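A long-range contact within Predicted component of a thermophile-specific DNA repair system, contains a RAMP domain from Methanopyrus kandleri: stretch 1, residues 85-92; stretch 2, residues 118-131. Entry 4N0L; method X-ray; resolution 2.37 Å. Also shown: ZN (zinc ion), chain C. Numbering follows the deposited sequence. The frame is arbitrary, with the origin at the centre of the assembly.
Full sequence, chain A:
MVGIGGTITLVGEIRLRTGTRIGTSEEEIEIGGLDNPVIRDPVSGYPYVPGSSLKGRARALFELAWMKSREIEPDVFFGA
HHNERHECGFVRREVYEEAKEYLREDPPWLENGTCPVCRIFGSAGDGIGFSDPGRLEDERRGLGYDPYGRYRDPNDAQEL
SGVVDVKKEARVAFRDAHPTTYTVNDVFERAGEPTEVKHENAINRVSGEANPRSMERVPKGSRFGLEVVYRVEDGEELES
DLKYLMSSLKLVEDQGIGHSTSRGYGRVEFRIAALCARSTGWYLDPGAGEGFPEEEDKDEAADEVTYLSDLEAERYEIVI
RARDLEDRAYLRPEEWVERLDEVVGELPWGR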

# COMPACT_ATOMS: atom_id res chain seq x y z
N ARG A 85 3.52 -5.37 12.80
CA ARG A 85 3.08 -6.48 11.95
C ARG A 85 1.82 -7.17 12.47
O ARG A 85 1.87 -8.33 12.88
CB ARG A 85 4.21 -7.51 11.80
N HIS A 86 0.71 -6.44 12.47
CA HIS A 86 -0.58 -7.06 12.75
C HIS A 86 -0.93 -8.02 11.63
O HIS A 86 -0.92 -7.64 10.45
CB HIS A 86 -1.69 -6.01 12.90
CG HIS A 86 -3.07 -6.54 12.66
ND1 HIS A 86 -3.90 -6.95 13.68
CD2 HIS A 86 -3.77 -6.71 11.51
CE1 HIS A 86 -5.05 -7.37 13.17
NE2 HIS A 86 -4.99 -7.23 11.86
N GLU A 87 -1.23 -9.26 11.99
CA GLU A 87 -1.70 -10.23 11.01
C GLU A 87 -2.85 -11.05 11.58
O GLU A 87 -2.72 -11.67 12.63
CB GLU A 87 -0.55 -11.15 10.58
CG GLU A 87 0.50 -10.47 9.73
CD GLU A 87 1.67 -11.38 9.42
OE1 GLU A 87 2.44 -11.71 10.35
OE2 GLU A 87 1.83 -11.77 8.24
N CYS A 88 -3.98 -11.04 10.87
CA CYS A 88 -5.12 -11.85 11.26
C CYS A 88 -5.68 -12.56 10.04
O CYS A 88 -5.30 -12.27 8.91
CB CYS A 88 -6.21 -11.00 11.93
SG CYS A 88 -7.20 -10.02 10.78
N GLY A 89 -6.60 -13.50 10.27
CA GLY A 89 -7.17 -14.27 9.17
C GLY A 89 -8.55 -13.80 8.78
O GLY A 89 -9.18 -14.39 7.91
N PHE A 90 -9.03 -12.73 9.41
CA PHE A 90 -10.34 -12.18 9.08
C PHE A 90 -10.25 -11.40 7.76
O PHE A 90 -10.46 -10.18 7.74
CB PHE A 90 -10.84 -11.26 10.20
CG PHE A 90 -11.13 -11.98 11.49
CD1 PHE A 90 -12.34 -12.62 11.68
CD2 PHE A 90 -10.19 -12.00 12.51
CE1 PHE A 90 -12.61 -13.28 12.87
CE2 PHE A 90 -10.45 -12.65 13.70
CZ PHE A 90 -11.66 -13.29 13.88
N VAL A 91 -9.97 -12.11 6.68
CA VAL A 91 -9.64 -11.47 5.41
C VAL A 91 -10.77 -11.56 4.38
O VAL A 91 -10.76 -10.86 3.37
CB VAL A 91 -8.37 -12.09 4.79
CG1 VAL A 91 -7.16 -11.73 5.63
CG2 VAL A 91 -8.52 -13.60 4.68
N ARG A 92 -11.74 -12.42 4.65
CA ARG A 92 -12.94 -12.51 3.83
C ARG A 92 -14.15 -12.74 4.73
O ARG A 92 -14.03 -13.30 5.82
CB ARG A 92 -12.82 -13.63 2.79
CG ARG A 92 -11.80 -14.69 3.16
CD ARG A 92 -12.41 -16.08 3.19
NE ARG A 92 -12.73 -16.58 1.86
ZN ZN C . -5.85 -8.08 10.21
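Stretch 2, residues 118-131: CRIFGSAGDGIGFS

A zinc ion pins these two stretches together: His86 NE2 lies 2.0 Å from ZN, Cys88 SG 2.4 Å and Cys118 SG 2.3 Å, with a fourth ligand from elsewhere in the structure. The site illustrates a general principle, that metal-bound thiolates also organise the backbone around them. Here the amide Cys88 N donates a hydrogen bond to Cys118 SG at 3.1 Å, so one sulfur serves both the metal and the backbone of the other stretch.

Cys118 lies in the last turn of a helix that ends at Phe121; Gly122, with positive phi, breaks the helical path and the chain continues as loop. From there stretch 2 runs antiparallel to the irregular stretch 1, with Gly89 opposite Gly125, Cys88 opposite Asp126 and Glu87 opposite Gly127, their CA atoms 4.4 to 4.9 Å apart. Glu87 is held at two points. Its side chain accepts a hydrogen bond from the loop backbone, Ala124 N to Glu87 OE2 at 2.9 Å, and its carbonyl accepts another, Ile128 N to Glu87 O at 3.1 Å.

The second of these bonds comes from within a type I turn spanning Asp126 to Gly129, closed by Gly129 N to Asp126 O at 3.0 Å. Close packing explains the value of glycine at 127: an ideal CB built on Gly127 would lie 2.8 Å from Glu87 CB, a clash. Asp126 points its CA-to-CB bond away from stretch 1 and braces its own loop, accepting from Phe130 N at OD1 (2.8 Å) and from Ser131 N at OD2 (2.7 Å). A water accepts from Gly89 N at 3.1 Å and donates weakly to Asp126 OD1 at 2.9 Å.

Apolar contacts add to the interface. Val91 CG1 meets Cys118 CB at 3.8 Å, while Phe90 turns its edge to the face of Phe130, ring centroids 5.8 Å apart.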

# COMPACT_ATOMS: atom_id res chain seq x y z
N CYS A 118 -5.22 -6.51 6.67
CA CYS A 118 -4.80 -7.81 6.17
C CYS A 118 -5.40 -8.15 4.80
O CYS A 118 -4.74 -8.77 3.97
CB CYS A 118 -5.15 -8.90 7.19
SG CYS A 118 -4.19 -8.79 8.73
N ARG A 119 -6.64 -7.75 4.55
CA ARG A 119 -7.28 -8.07 3.27
C ARG A 119 -6.65 -7.29 2.11
O ARG A 119 -6.63 -7.76 0.97
CB ARG A 119 -8.79 -7.79 3.33
CG ARG A 119 -9.19 -6.34 3.07
CD ARG A 119 -10.59 -6.03 3.55
NE ARG A 119 -10.99 -4.68 3.17
CZ ARG A 119 -11.92 -3.96 3.80
NH1 ARG A 119 -12.56 -4.47 4.85
NH2 ARG A 119 -12.21 -2.74 3.38
N ILE A 120 -6.11 -6.11 2.40
CA ILE A 120 -5.47 -5.26 1.39
C ILE A 120 -3.98 -5.56 1.25
O ILE A 120 -3.48 -5.76 0.14
CB ILE A 120 -5.65 -3.76 1.71
CG1 ILE A 120 -7.12 -3.35 1.59
CG2 ILE A 120 -4.79 -2.91 0.79
CD1 ILE A 120 -7.41 -1.97 2.15
N PHE A 121 -3.28 -5.57 2.37
CA PHE A 121 -1.82 -5.69 2.35
C PHE A 121 -1.34 -7.11 2.65
O PHE A 121 -0.14 -7.35 2.82
CB PHE A 121 -1.21 -4.71 3.35
CG PHE A 121 -1.47 -3.26 3.01
CD1 PHE A 121 -0.70 -2.60 2.07
CD2 PHE A 121 -2.49 -2.56 3.64
CE1 PHE A 121 -0.94 -1.27 1.76
CE2 PHE A 121 -2.74 -1.23 3.34
CZ PHE A 121 -1.96 -0.58 2.40
N GLY A 122 -2.27 -8.06 2.71
CA GLY A 122 -1.92 -9.45 2.89
C GLY A 122 -1.67 -9.82 4.33
O GLY A 122 -1.52 -8.95 5.19
N SER A 123 -1.61 -11.12 4.60
CA SER A 123 -1.36 -11.63 5.94
C SER A 123 -0.92 -13.08 5.88
O SER A 123 -1.37 -13.84 5.02
CB SER A 123 -2.61 -11.49 6.82
OG SER A 123 -2.42 -12.07 8.10
N ALA A 124 -0.02 -13.47 6.78
CA ALA A 124 0.45 -14.85 6.84
C ALA A 124 -0.58 -15.77 7.50
O ALA A 124 -0.51 -16.99 7.38
CB ALA A 124 1.77 -14.93 7.59
N GLY A 125 -1.54 -15.16 8.19
CA GLY A 125 -2.57 -15.90 8.90
C GLY A 125 -2.87 -15.28 10.25
O GLY A 125 -2.98 -14.06 10.37
N ASP A 126 -2.99 -16.12 11.28
CA ASP A 126 -3.26 -15.63 12.63
C ASP A 126 -1.95 -15.30 13.34
O ASP A 126 -1.61 -15.92 14.35
CB ASP A 126 -4.07 -16.66 13.43
CG ASP A 126 -4.54 -16.13 14.77
OD1 ASP A 126 -4.57 -14.89 14.95
OD2 ASP A 126 -4.88 -16.94 15.65
N GLY A 127 -1.23 -14.33 12.80
CA GLY A 127 0.06 -13.93 13.34
C GLY A 127 -0.02 -13.37 14.74
O GLY A 127 0.89 -13.56 15.55
N ILE A 128 -1.11 -12.66 15.04
CA ILE A 128 -1.30 -12.08 16.36
C ILE A 128 -1.62 -13.16 17.40
O ILE A 128 -1.53 -12.92 18.60
CB ILE A 128 -2.43 -11.03 16.36
CG1 ILE A 128 -3.74 -11.65 15.91
CG2 ILE A 128 -2.06 -9.85 15.46
CD1 ILE A 128 -4.91 -10.69 15.90
N GLY A 129 -1.99 -14.34 16.92
CA GLY A 129 -2.25 -15.47 17.79
C GLY A 129 -3.60 -15.39 18.48
O GLY A 129 -3.74 -15.80 19.63
N PHE A 130 -4.58 -14.84 17.78
CA PHE A 130 -5.93 -14.67 18.30
C PHE A 130 -6.54 -16.00 18.75
O PHE A 130 -7.31 -16.05 19.71
CB PHE A 130 -6.82 -14.02 17.23
CG PHE A 130 -8.22 -13.72 17.70
CD1 PHE A 130 -9.27 -14.57 17.36
CD2 PHE A 130 -8.49 -12.61 18.47
CE1 PHE A 130 -10.56 -14.30 17.79
CE2 PHE A 130 -9.78 -12.33 18.90
CZ PHE A 130 -10.82 -13.18 18.56
N SER A 131 -6.19 -17.07 18.04
CA SER A 131 -6.72 -18.40 18.35
C SER A 131 -5.68 -19.27 19.04
O SER A 131 -5.74 -20.49 18.96
CB SER A 131 -7.22 -19.08 17.07
OG SER A 131 -6.14 -19.42 16.21
O HOH W 1 -6.77 -14.40 13.18